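Local coordinates for putative pyruvate dehydrogenase (PDB 3IC3), which is of unknown function but may be a pyruvate dehydrogenase, and assembles as a pair of small alpha-beta chains, at residues R78-E81 against M82-E86. Numbering follows the deposited sequence.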
loop_
_atom_site.group_PDB
_atom_site.type_symbol
_atom_site.label_atom_id
_atom_site.label_comp_id
_atom_site.label_asym_id
_atom_site.label_seq_id
_atom_site.Cartn_x
_atom_site.Cartn_y
_atom_site.Cartn_z
ATOM N N ARG A 78 15.893 -4.092 7.959
ATOM C CA ARG A 78 16.363 -3.768 6.628
ATOM C C ARG A 78 15.304 -3.025 5.811
ATOM O O ARG A 78 15.593 -2.017 5.154
ATOM C CB ARG A 78 16.780 -5.039 5.876
ATOM C CG ARG A 78 18.028 -5.727 6.367
ATOM C CD ARG A 78 19.289 -4.905 6.163
ATOM N NE ARG A 78 19.226 -3.979 5.034
ATOM C CZ ARG A 78 19.664 -4.219 3.795
ATOM N NH1 ARG A 78 20.204 -5.400 3.428
ATOM N NH2 ARG A 78 19.540 -3.254 2.905
ATOM N N ILE A 79 14.082 -3.528 5.855
ATOM C CA ILE A 79 12.963 -2.867 5.171
ATOM C C ILE A 79 12.734 -1.441 5.701
ATOM O O ILE A 79 12.595 -0.503 4.893
ATOM C CB ILE A 79 11.677 -3.709 5.220
ATOM C CG1 ILE A 79 11.835 -4.915 4.279
ATOM C CG2 ILE A 79 10.442 -2.850 4.822
ATOM C CD1 ILE A 79 10.864 -6.018 4.519
ATOM N N VAL A 80 12.759 -1.269 7.017
ATOM C CA VAL A 80 12.620 0.054 7.621
ATOM C C VAL A 80 13.765 0.985 7.194
ATOM O O VAL A 80 13.529 2.154 6.916
ATOM C CB VAL A 80 12.476 0.002 9.146
ATOM C CG1 VAL A 80 12.470 1.427 9.724
ATOM C CG2 VAL A 80 11.172 -0.752 9.541
ATOM N N GLU A 81 15.007 0.471 7.137
ATOM C CA GLU A 81 16.138 1.256 6.618
ATOM C C GLU A 81 15.915 1.725 5.181
ATOM O O GLU A 81 16.164 2.888 4.838
ATOM C CB GLU A 81 17.448 0.451 6.687
ATOM C CG GLU A 81 17.926 0.209 8.111
ATOM C CD GLU A 81 19.063 -0.821 8.217
ATOM O OE1 GLU A 81 19.597 -1.302 7.194
ATOM O OE2 GLU A 81 19.422 -1.131 9.361
HETATM N N MSE A 82 15.422 0.830 4.334
HETATM C CA MSE A 82 15.146 1.191 2.952
HETATM C C MSE A 82 14.011 2.205 2.831
HETATM O O MSE A 82 14.100 3.151 2.045
HETATM C CB MSE A 82 14.856 -0.050 2.121
HETATM C CG MSE A 82 16.101 -0.866 1.848
HETATM SE SE MSE A 82 15.687 -2.511 0.908
HETATM C CE MSE A 82 15.780 -3.716 2.413
ATOM N N PHE A 83 12.968 2.005 3.626
ATOM C CA PHE A 83 11.846 2.962 3.773
ATOM C C PHE A 83 12.365 4.345 4.153
ATOM O O PHE A 83 12.002 5.349 3.532
ATOM C CB PHE A 83 10.880 2.427 4.847
ATOM C CG PHE A 83 9.879 3.422 5.373
ATOM C CD1 PHE A 83 8.731 3.726 4.668
ATOM C CD2 PHE A 83 10.073 4.041 6.601
ATOM C CE1 PHE A 83 7.802 4.618 5.168
ATOM C CE2 PHE A 83 9.130 4.964 7.096
ATOM C CZ PHE A 83 8.016 5.249 6.384
ATOM N N GLU A 84 13.232 4.400 5.166
ATOM C CA GLU A 84 13.742 5.688 5.623
ATOM C C GLU A 84 14.611 6.386 4.573
ATOM O O GLU A 84 14.502 7.610 4.381
ATOM C CB GLU A 84 14.498 5.572 6.955
ATOM C CG GLU A 84 13.571 5.330 8.168
ATOM C CD GLU A 84 14.170 5.732 9.511
ATOM O OE1 GLU A 84 15.360 6.134 9.602
ATOM O OE2 GLU A 84 13.424 5.684 10.519
ATOM N N ALA A 85 15.463 5.623 3.889
ATOM C CA ALA A 85 16.301 6.186 2.832
ATOM C C ALA A 85 15.423 6.802 1.745
ATOM O O ALA A 85 15.658 7.916 1.297
ATOM C CB ALA A 85 17.226 5.114 2.214
ATOM N N GLU A 86 14.390 6.078 1.340
ATOM C CA GLU A 86 13.488 6.581 0.305
ATOM C C GLU A 86 12.626 7.762 0.770
ATOM O O GLU A 86 12.409 8.726 0.023
ATOM C CB GLU A 86 12.602 5.446 -0.220
ATOM C CG GLU A 86 11.668 5.873 -1.356
ATOM C CD GLU A 86 12.366 6.388 -2.604
ATOM O OE1 GLU A 86 13.426 5.833 -2.966
ATOM O OE2 GLU A 86 11.808 7.332 -3.251
#
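Met-82, deposited as selenomethionine, doubles back along the helix over Arg-78: its amide N donates to Arg-78 O at 3.0 Å, while the bend at chi3 (-101°) brings CE to 3.2 Å from the same Arg-78 O. From there CE also reaches over one face of the guanidinium, 3.8 Å from NH2. The long, flexible chain, a selenoether here, can lie against the arginine and also touch Tyr-64 of helix 46-66. Arg-78 is steadied as well by a long salt bridge from NE to Glu-81 OE1 (3.5 Å) and by a hydrogen bond from NH1 to Tyr-70. Phe-83 N bonds to Ile-79 O at 2.8 Å. With CG anti to the backbone N (chi1 165°), the ring leaves the helix, carrying its edge past Val-80 O, to meet Phe-83 of the second subunit edge-to-face; a large hydrophobic ring fits such a buried position. Glu-84 N reaches Val-80 O at 2.9 Å, and its aliphatic CG packs beside Val-80 CG1 (4.3 Å); its carboxylate comes near Glu-84 of the second subunit, a like-charge pair probably eased by solvent or shifted ionisation. Small and undemanding, Ala-85 rests its CB near Glu-81 O, the acceptor of its own amide. Four successive i to i+4 bonds thus define an amphipathic alpha-helix whose apolar side joins helix 46-66 to the dimer interface, Ile-79 meeting both that helix and Leu-53 of the second subunit.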